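PDB 2QDR: uncharacterized protein from Nostoc punctiforme, which is of unknown function but has the double-stranded beta-helix fold of the cupin clan and may act as a dioxygenase. Local coordinates for residues G107-D112 with L166-A171; Q128-S133 with A186-L191; P237-G242 with Y261-S266. All blocks are in the same frame, centred on the assembly; numbering follows the deposited sequence.

Read from the N terminus, residues 107-112 come first, then 128-133. Contact 1 closes its loop when 166-171 returns to 107-112, and contact 2 closes when 186-191 reaches 128-133, so the two loops cross. Contact 3 follows in series, its 237-242 and 261-266 joined by a much shorter connection. Contact 1 makes a small two-stranded ribbon, contact 2 ties a turn to strand 184-188, and contact 3 pairs two strands of the seven-stranded sheet. Their centres lie 23 to 27 Å apart, and none touches another.

Contact 1 of 3, residues G107-D112 with L166-A171; sequences GIFTAD and LEYKYA
F109 and L166 meet on the buried face of a short two-stranded antiparallel ribbon, a worked example of how one ladder can have a packed side and a solvent side. The L166 CD2 methyl comes obliquely to the F109 ring, 3.5 Å from F109 CD1. With CG anti to its backbone N (chi1 -174°), L166 also sets CG against F109 CB, while L166 CB lies 4.0 Å from A111 CB. Next along this face, F109 CE1 comes to the edge of the Y168 ring, near its plane, and lies 4.1 Å from Y168 CB. Y168 CE1 in turn lies 3.7 Å from G107 CA; a beta carbon on G107 would run into that ring, and the backbone angles of G107 also call for glycine.

The opposite face, bearing I108 and K169, is looser. Their backbones form a hydrogen-bonded pair, I108 N to K169 O at 2.9 Å and K169 N back to I108 O at 3.2 Å, the latter donor standing above the carbonyl plane. I108 CG2 touches A171 CB, but the exposed K169 chain leads away from the 107-112 segment, and the E167 carboxylate also ends away from it. Beyond the ladder, T110 N donates to E167 O at 2.9 Å, and T110 OG1 accepts a weak bond from E167 N. A second weak bond joins T110 OG1 to P165 O.

The surroundings are mostly loops of the same chain. L166 packs on V69 and I108 on R142, the Y168 hydroxyl is hydrogen-bonded to S106 O, and backbone bonds link G107 with I143, F109 with G140 and Y168 with R70. Strand 108-109 then leads into strand 113-117 of the eight-stranded sheet, whose neighbour, strand 154-160, precedes L166.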
loop_
_atom_site.group_PDB
_atom_site.type_symbol
_atom_site.label_atom_id
_atom_site.label_comp_id
_atom_site.label_asym_id
_atom_site.label_seq_id
_atom_site.Cartn_x
_atom_site.Cartn_y
_atom_site.Cartn_z
ATOM N N GLY A 107 20.084 42.041 -14.270
ATOM C CA GLY A 107 18.913 42.905 -14.198
ATOM C C GLY A 107 17.663 42.112 -13.953
ATOM O O GLY A 107 17.734 40.960 -13.527
ATOM N N ILE A 108 16.524 42.743 -14.210
ATOM C CA ILE A 108 15.213 42.118 -14.041
ATOM C C ILE A 108 14.476 42.172 -15.355
ATOM O O ILE A 108 14.968 42.754 -16.326
ATOM C CB ILE A 108 14.355 42.816 -12.939
ATOM C CG1 ILE A 108 14.044 44.290 -13.286
ATOM C CG2 ILE A 108 15.055 42.718 -11.604
ATOM C CD1 ILE A 108 13.156 44.996 -12.272
ATOM N N PHE A 109 13.311 41.534 -15.375
ATOM C CA PHE A 109 12.423 41.546 -16.517
ATOM C C PHE A 109 11.052 41.982 -15.988
ATOM O O PHE A 109 10.682 41.636 -14.867
ATOM C CB PHE A 109 12.397 40.196 -17.203
ATOM C CG PHE A 109 13.740 39.752 -17.695
ATOM C CD1 PHE A 109 14.251 40.241 -18.898
ATOM C CD2 PHE A 109 14.496 38.837 -16.975
ATOM C CE1 PHE A 109 15.496 39.835 -19.370
ATOM C CE2 PHE A 109 15.748 38.419 -17.444
ATOM C CZ PHE A 109 16.249 38.922 -18.641
ATOM N N THR A 110 10.307 42.743 -16.789
ATOM C CA THR A 110 8.977 43.244 -16.400
ATOM C C THR A 110 7.837 42.206 -16.435
ATOM O O THR A 110 6.692 42.560 -16.153
ATOM C CB THR A 110 8.568 44.454 -17.297
ATOM O OG1 THR A 110 8.565 44.060 -18.674
ATOM C CG2 THR A 110 9.524 45.631 -17.114
ATOM N N ALA A 111 8.136 40.941 -16.761
ATOM C CA ALA A 111 7.129 39.885 -16.836
ATOM C C ALA A 111 7.713 38.550 -16.432
ATOM O O ALA A 111 8.933 38.365 -16.467
ATOM C CB ALA A 111 6.604 39.801 -18.247
ATOM N N ASP A 112 6.839 37.626 -16.043
ATOM C CA ASP A 112 7.266 36.281 -15.670
ATOM C C ASP A 112 7.893 35.631 -16.913
ATOM O O ASP A 112 7.327 35.736 -18.013
ATOM C CB ASP A 112 6.107 35.421 -15.152
ATOM C CG ASP A 112 5.488 35.953 -13.875
ATOM O OD1 ASP A 112 6.028 36.900 -13.269
ATOM O OD2 ASP A 112 4.439 35.411 -13.481
ATOM N N LEU A 166 7.177 41.652 -22.130
ATOM C CA LEU A 166 8.430 41.557 -21.371
ATOM C C LEU A 166 9.477 42.576 -21.838
ATOM O O LEU A 166 9.652 42.804 -23.038
ATOM C CB LEU A 166 8.969 40.109 -21.401
ATOM C CG LEU A 166 10.212 39.786 -20.533
ATOM C CD1 LEU A 166 10.295 38.306 -20.156
ATOM C CD2 LEU A 166 11.543 40.274 -21.162
ATOM N N GLU A 167 10.167 43.170 -20.865
ATOM C CA GLU A 167 11.186 44.167 -21.116
ATOM C C GLU A 167 12.299 44.089 -20.059
ATOM O O GLU A 167 12.018 43.870 -18.891
ATOM C CB GLU A 167 10.479 45.525 -21.119
ATOM C CG GLU A 167 11.317 46.757 -21.444
ATOM C CD GLU A 167 10.489 48.044 -21.507
ATOM O OE1 GLU A 167 9.257 47.962 -21.739
ATOM O OE2 GLU A 167 11.084 49.142 -21.362
ATOM N N TYR A 168 13.555 44.234 -20.479
ATOM C CA TYR A 168 14.700 44.217 -19.567
ATOM C C TYR A 168 14.880 45.608 -18.942
ATOM O O TYR A 168 14.630 46.630 -19.586
ATOM C CB TYR A 168 16.002 43.781 -20.280
ATOM C CG TYR A 168 17.276 44.087 -19.497
ATOM C CD1 TYR A 168 17.805 43.191 -18.571
ATOM C CD2 TYR A 168 17.939 45.305 -19.682
ATOM C CE1 TYR A 168 18.969 43.510 -17.858
ATOM C CE2 TYR A 168 19.079 45.632 -18.975
ATOM C CZ TYR A 168 19.589 44.743 -18.070
ATOM O OH TYR A 168 20.719 45.111 -17.396
ATOM N N LYS A 169 15.316 45.616 -17.685
ATOM C CA LYS A 169 15.609 46.819 -16.927
ATOM C C LYS A 169 16.768 46.479 -15.999
ATOM O O LYS A 169 16.766 45.423 -15.360
ATOM C CB LYS A 169 14.393 47.346 -16.147
ATOM C CG LYS A 169 13.282 48.037 -16.975
ATOM C CD LYS A 169 13.810 49.295 -17.709
ATOM C CE LYS A 169 12.723 50.129 -18.396
ATOM N NZ LYS A 169 11.830 50.831 -17.431
ATOM N N TYR A 170 17.778 47.348 -15.968
ATOM C CA TYR A 170 18.937 47.159 -15.108
ATOM C C TYR A 170 18.546 47.449 -13.668
ATOM O O TYR A 170 17.882 48.438 -13.403
ATOM C CB TYR A 170 20.101 48.072 -15.515
ATOM C CG TYR A 170 21.306 47.921 -14.602
ATOM C CD1 TYR A 170 22.096 46.766 -14.658
ATOM C CD2 TYR A 170 21.664 48.920 -13.693
ATOM C CE1 TYR A 170 23.195 46.593 -13.831
ATOM C CE2 TYR A 170 22.781 48.763 -12.854
ATOM C CZ TYR A 170 23.541 47.589 -12.933
ATOM O OH TYR A 170 24.648 47.394 -12.125
ATOM N N ALA A 171 18.946 46.565 -12.758
ATOM C CA ALA A 171 18.664 46.705 -11.339
ATOM C C ALA A 171 19.758 46.002 -10.546
ATOM O O ALA A 171 20.262 44.970 -10.965
ATOM C CB ALA A 171 17.305 46.118 -11.004
#

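Contact 2 of 3, residues Q128-S133 with A186-L191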
loop_
_atom_site.group_PDB
_atom_site.type_symbol
_atom_site.label_atom_id
_atom_site.label_comp_id
_atom_site.label_asym_id
_atom_site.label_seq_id
_atom_site.Cartn_x
_atom_site.Cartn_y
_atom_site.Cartn_z
ATOM N N GLN A 128 24.510 26.911 -14.108
ATOM C CA GLN A 128 24.480 26.396 -15.477
ATOM C C GLN A 128 23.123 25.786 -15.739
ATOM O O GLN A 128 22.514 25.228 -14.844
ATOM C CB GLN A 128 25.475 25.259 -15.746
ATOM C CG GLN A 128 26.967 25.536 -15.623
ATOM C CD GLN A 128 27.810 24.317 -16.067
ATOM O OE1 GLN A 128 27.275 23.276 -16.465
ATOM N NE2 GLN A 128 29.126 24.451 -15.992
ATOM N N LEU A 129 22.677 25.868 -16.982
ATOM C CA LEU A 129 21.429 25.282 -17.431
ATOM C C LEU A 129 21.793 24.561 -18.713
ATOM O O LEU A 129 21.784 25.164 -19.785
ATOM C CB LEU A 129 20.369 26.344 -17.684
ATOM C CG LEU A 129 19.819 27.157 -16.524
ATOM C CD1 LEU A 129 18.846 28.192 -17.051
ATOM C CD2 LEU A 129 19.124 26.273 -15.550
ATOM N N ASN A 130 22.171 23.290 -18.590
ATOM C CA ASN A 130 22.564 22.464 -19.743
ATOM C C ASN A 130 21.307 21.862 -20.401
ATOM O O ASN A 130 20.207 22.329 -20.132
ATOM C CB ASN A 130 23.635 21.409 -19.346
ATOM C CG ASN A 130 23.103 20.308 -18.426
ATOM O OD1 ASN A 130 22.092 20.475 -17.728
ATOM N ND2 ASN A 130 23.814 19.177 -18.403
ATOM N N LYS A 131 21.474 20.853 -21.260
ATOM C CA LYS A 131 20.363 20.193 -21.956
ATOM C C LYS A 131 19.190 19.828 -21.027
ATOM O O LYS A 131 19.375 19.155 -20.016
ATOM C CB LYS A 131 20.897 18.933 -22.674
ATOM C CG LYS A 131 19.863 18.124 -23.448
ATOM C CD LYS A 131 20.440 16.886 -24.103
ATOM C CE LYS A 131 19.350 16.113 -24.828
ATOM N NZ LYS A 131 19.849 14.821 -25.350
ATOM N N HIS A 132 18.002 20.319 -21.368
ATOM C CA HIS A 132 16.743 20.066 -20.627
ATOM C C HIS A 132 16.700 20.679 -19.203
ATOM O O HIS A 132 15.926 20.237 -18.349
ATOM C CB HIS A 132 16.421 18.554 -20.638
ATOM C CG HIS A 132 16.153 18.004 -22.007
ATOM N ND1 HIS A 132 15.238 17.000 -22.226
ATOM C CD2 HIS A 132 16.577 18.391 -23.235
ATOM C CE1 HIS A 132 15.198 16.718 -23.516
ATOM N NE2 HIS A 132 15.996 17.555 -24.153
ATOM N N SER A 133 17.520 21.703 -18.959
ATOM C CA SER A 133 17.509 22.397 -17.673
ATOM C C SER A 133 16.396 23.443 -17.801
ATOM O O SER A 133 16.111 23.915 -18.904
ATOM C CB SER A 133 18.858 23.004 -17.332
ATOM O OG SER A 133 19.822 21.977 -17.183
ATOM N N ALA A 186 17.367 27.186 -11.192
ATOM C CA ALA A 186 17.880 26.175 -12.110
ATOM C C ALA A 186 17.440 24.787 -11.691
ATOM O O ALA A 186 17.753 24.364 -10.585
ATOM C CB ALA A 186 19.405 26.241 -12.170
ATOM N N LEU A 187 16.730 24.093 -12.581
ATOM C CA LEU A 187 16.227 22.751 -12.329
ATOM C C LEU A 187 16.644 21.848 -13.489
ATOM O O LEU A 187 16.118 21.972 -14.585
ATOM C CB LEU A 187 14.711 22.805 -12.147
ATOM C CG LEU A 187 13.916 21.597 -11.646
ATOM C CD1 LEU A 187 12.459 22.007 -11.418
ATOM C CD2 LEU A 187 13.974 20.399 -12.581
ATOM N N ASP A 188 17.607 20.965 -13.234
ATOM C CA ASP A 188 18.108 20.016 -14.216
ATOM C C ASP A 188 17.134 18.817 -14.199
ATOM O O ASP A 188 17.272 17.888 -13.386
ATOM C CB ASP A 188 19.556 19.626 -13.880
ATOM C CG ASP A 188 20.202 18.693 -14.917
ATOM O OD1 ASP A 188 19.525 18.204 -15.841
ATOM O OD2 ASP A 188 21.423 18.447 -14.792
ATOM N N SER A 189 16.176 18.833 -15.129
ATOM C CA SER A 189 15.152 17.793 -15.227
ATOM C C SER A 189 15.732 16.398 -15.390
ATOM O O SER A 189 15.100 15.435 -14.954
ATOM C CB SER A 189 14.164 18.083 -16.369
ATOM O OG SER A 189 14.777 18.007 -17.636
ATOM N N LYS A 190 16.928 16.300 -15.980
ATOM C CA LYS A 190 17.600 15.008 -16.177
ATOM C C LYS A 190 17.877 14.305 -14.830
ATOM O O LYS A 190 17.752 13.093 -14.735
ATOM C CB LYS A 190 18.901 15.163 -16.996
ATOM C CG LYS A 190 18.720 15.824 -18.378
ATOM C CD LYS A 190 19.969 15.836 -19.261
ATOM C CE LYS A 190 21.161 16.526 -18.613
ATOM N NZ LYS A 190 20.869 17.909 -18.133
ATOM N N LEU A 191 18.226 15.086 -13.802
ATOM C CA LEU A 191 18.513 14.562 -12.454
ATOM C C LEU A 191 17.261 14.232 -11.632
ATOM O O LEU A 191 17.331 13.515 -10.640
ATOM C CB LEU A 191 19.338 15.572 -11.656
ATOM C CG LEU A 191 20.653 16.038 -12.269
ATOM C CD1 LEU A 191 21.372 17.027 -11.327
ATOM C CD2 LEU A 191 21.546 14.868 -12.594
HETATM O O HOH W 1 23.218 17.212 -16.246
#
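K190 reaches across to the type II beta turn N130-S133, which leads into strand 133-137 of the double-stranded beta-helix, and its ammonium group carries much of the contact. K190 NZ donates to K131 O at 2.7 Å, in the plane of that carbonyl, and to N130 OD1 at 2.9 Å, from above the amide plane. A third bond, within its own segment, is a salt bridge to D188 OD1 at 2.7 Å, met on the syn side but 31° out of the carboxylate plane. The lysine chain bends at its last two torsions (chi3 -57°, chi4 -54°), and CD and CE lie beside K131 O on the way. An alanine here would probably leave the D188 charge without its mate and the turn atoms K131 O and N130 OD1 without this donor.

Around this group, a second layer of contacts joins the same two segments. One water takes a hydrogen bond from N130 ND2 and gives one to D188 OD2, joining amide and carboxylate, whose planes stand almost perpendicular. S189 OG donates to H132 O at 2.6 Å, tying the third residue of the turn to segment 186-191. S133 and D188 form an antiparallel non-hydrogen-bonded pair, and at the far side L129 CD2 rests on A186 CB at 3.4 Å.

Farther out, other copies of the protein close in. Q128 bonds to Y298 and Q301 of the second subunit, while K131 NZ forms a salt bridge with D276 of the third subunit, whose H227 meets the H132 ring. Inside the turn, N130 O accepts both S133 N and S133 OG, each at 3.0 Å and both from the same face of its carbonyl plane.

Contact 3 of 3, residues P237-G242 with Y261-S266; sequences PYNEEG and YWYCPS
E241 and Y261 show how a buried carboxylate can be held from several directions at once. E241 CB lies 3.4 Å from W262 O, close to the Y261 hydroxyl, and at the edge of the Y263 ring. The first torsion (chi1 68°) sets E241 CG 4.0 Å from Y261 OH, and the extended chain beyond carries CD past the same hydroxyl. At the tip, E241 OE1 accepts a hydrogen bond from Y261 OH and lies at the edge of that ring, in its plane, though carboxylate and ring are turned 77° apart. E241 OE2 has its partners outside the segments, a salt bridge to R284 and a hydrogen bond with T93.

W262 lies on the opposite face, with E240 and C264. Its six-membered ring lies against G242, whose CA makes a CH-pi contact at 3.6 Å from the ring centroid; a beta carbon at G242 would run into W262 CZ2. At the indole edge, W262 NE1 donates a weak bond to E240 OE2 at 3.3 Å.

Backbone bonds run through both hydrogen-bonded pairs, C264 N to E240 O at 2.8 Å and W262 N to G242 O at 2.9 Å among them. Past the strand ends, N239 OD1 takes two weak bonds, from S266 N and S266 OG. The parts 240-242 and 261-264 of strands 240-245 and 260-264 run antiparallel, at 179°, as neighbours within a sheet of the double-stranded beta-helix, and the W262 side chain lies about 3 Å from a bound unidentified ligand, consistent with the interior binding pocket of a cupin barrel.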
loop_
_atom_site.group_PDB
_atom_site.type_symbol
_atom_site.label_atom_id
_atom_site.label_comp_id
_atom_site.label_asym_id
_atom_site.label_seq_id
_atom_site.Cartn_x
_atom_site.Cartn_y
_atom_site.Cartn_z
ATOM N N PRO A 237 -11.139 20.768 -21.533
ATOM C CA PRO A 237 -11.620 22.086 -21.060
ATOM C C PRO A 237 -10.535 22.922 -20.345
ATOM O O PRO A 237 -10.712 23.334 -19.204
ATOM C CB PRO A 237 -12.763 21.693 -20.108
ATOM C CG PRO A 237 -12.296 20.450 -19.530
ATOM C CD PRO A 237 -11.753 19.700 -20.733
ATOM N N TYR A 238 -9.442 23.209 -21.046
ATOM C CA TYR A 238 -8.316 23.948 -20.498
ATOM C C TYR A 238 -7.332 24.256 -21.614
ATOM O O TYR A 238 -7.418 23.651 -22.679
ATOM C CB TYR A 238 -7.623 23.127 -19.394
ATOM C CG TYR A 238 -7.211 21.725 -19.829
ATOM C CD1 TYR A 238 -5.960 21.490 -20.400
ATOM C CD2 TYR A 238 -8.070 20.642 -19.681
ATOM C CE1 TYR A 238 -5.581 20.220 -20.803
ATOM C CE2 TYR A 238 -7.690 19.365 -20.085
ATOM C CZ TYR A 238 -6.445 19.160 -20.639
ATOM O OH TYR A 238 -6.066 17.899 -21.038
ATOM N N ASN A 239 -6.415 25.194 -21.380
ATOM C CA ASN A 239 -5.395 25.532 -22.373
ATOM C C ASN A 239 -4.170 24.680 -22.131
ATOM O O ASN A 239 -3.788 24.469 -20.979
ATOM C CB ASN A 239 -4.999 27.000 -22.318
ATOM C CG ASN A 239 -6.134 27.929 -22.661
ATOM O OD1 ASN A 239 -6.820 27.752 -23.664
ATOM N ND2 ASN A 239 -6.295 28.975 -21.857
ATOM N N GLU A 240 -3.564 24.200 -23.219
ATOM C CA GLU A 240 -2.362 23.367 -23.192
ATOM C C GLU A 240 -1.488 23.642 -24.405
ATOM O O GLU A 240 -1.999 23.915 -25.499
ATOM C CB GLU A 240 -2.733 21.879 -23.198
ATOM C CG GLU A 240 -1.544 20.859 -23.351
ATOM C CD GLU A 240 -2.002 19.403 -23.495
ATOM O OE1 GLU A 240 -3.165 19.079 -23.157
ATOM O OE2 GLU A 240 -1.189 18.568 -23.947
ATOM N N GLU A 241 -0.174 23.596 -24.202
ATOM C CA GLU A 241 0.777 23.746 -25.291
ATOM C C GLU A 241 1.892 22.789 -24.975
ATOM O O GLU A 241 2.027 22.367 -23.834
ATOM C CB GLU A 241 1.326 25.158 -25.456
ATOM C CG GLU A 241 2.231 25.677 -24.342
ATOM C CD GLU A 241 2.893 27.018 -24.697
ATOM O OE1 GLU A 241 2.419 27.750 -25.586
ATOM O OE2 GLU A 241 3.903 27.340 -24.071
ATOM N N GLY A 242 2.687 22.447 -25.976
ATOM C CA GLY A 242 3.807 21.557 -25.746
ATOM C C GLY A 242 4.759 21.463 -26.908
ATOM O O GLY A 242 4.429 21.888 -28.015
ATOM N N TYR A 261 5.552 21.404 -32.361
ATOM C CA TYR A 261 4.880 22.078 -31.261
ATOM C C TYR A 261 3.371 22.064 -31.429
ATOM O O TYR A 261 2.866 21.935 -32.549
ATOM C CB TYR A 261 5.393 23.519 -31.211
ATOM C CG TYR A 261 4.644 24.489 -30.315
ATOM C CD1 TYR A 261 3.559 25.192 -30.806
ATOM C CD2 TYR A 261 5.039 24.723 -29.005
ATOM C CE1 TYR A 261 2.871 26.075 -30.037
ATOM C CE2 TYR A 261 4.349 25.624 -28.207
ATOM C CZ TYR A 261 3.264 26.301 -28.740
ATOM O OH TYR A 261 2.550 27.202 -27.992
ATOM N N TRP A 262 2.652 22.179 -30.317
ATOM C CA TRP A 262 1.199 22.237 -30.376
ATOM C C TRP A 262 0.612 23.290 -29.439
ATOM O O TRP A 262 1.278 23.778 -28.524
ATOM C CB TRP A 262 0.570 20.873 -30.088
ATOM C CG TRP A 262 0.739 20.339 -28.738
ATOM C CD1 TRP A 262 -0.083 20.527 -27.674
ATOM C CD2 TRP A 262 1.767 19.458 -28.304
ATOM N NE1 TRP A 262 0.381 19.833 -26.588
ATOM C CE2 TRP A 262 1.525 19.175 -26.946
ATOM C CE3 TRP A 262 2.892 18.903 -28.924
ATOM C CZ2 TRP A 262 2.350 18.339 -26.202
ATOM C CZ3 TRP A 262 3.712 18.091 -28.185
ATOM C CH2 TRP A 262 3.439 17.809 -26.838
ATOM N N TYR A 263 -0.640 23.635 -29.732
ATOM C CA TYR A 263 -1.425 24.595 -28.983
ATOM C C TYR A 263 -2.876 24.154 -29.058
ATOM O O TYR A 263 -3.433 24.042 -30.135
ATOM C CB TYR A 263 -1.270 26.017 -29.530
ATOM C CG TYR A 263 -2.189 27.005 -28.848
ATOM C CD1 TYR A 263 -1.913 27.458 -27.565
ATOM C CD2 TYR A 263 -3.328 27.494 -29.482
ATOM C CE1 TYR A 263 -2.749 28.374 -26.924
ATOM C CE2 TYR A 263 -4.178 28.406 -28.847
ATOM C CZ TYR A 263 -3.883 28.842 -27.569
ATOM O OH TYR A 263 -4.711 29.747 -26.942
ATOM N N CYS A 264 -3.465 23.895 -27.904
ATOM C CA CYS A 264 -4.831 23.442 -27.797
ATOM C C CYS A 264 -5.556 24.364 -26.840
ATOM O O CYS A 264 -5.392 24.216 -25.625
ATOM C CB CYS A 264 -4.838 22.012 -27.270
ATOM S SG CYS A 264 -3.822 20.909 -28.274
ATOM N N PRO A 265 -6.353 25.321 -27.361
ATOM C CA PRO A 265 -7.045 26.205 -26.433
ATOM C C PRO A 265 -8.180 25.467 -25.723
ATOM O O PRO A 265 -8.465 24.314 -26.037
ATOM C CB PRO A 265 -7.569 27.333 -27.330
ATOM C CG PRO A 265 -7.788 26.697 -28.624
ATOM C CD PRO A 265 -6.686 25.655 -28.756
ATOM N N SER A 266 -8.815 26.137 -24.776
ATOM C CA SER A 266 -9.892 25.532 -24.002
ATOM C C SER A 266 -11.022 24.937 -24.847
ATOM O O SER A 266 -11.464 25.543 -25.806
ATOM C CB SER A 266 -10.434 26.552 -23.011
ATOM O OG SER A 266 -9.383 26.893 -22.124
#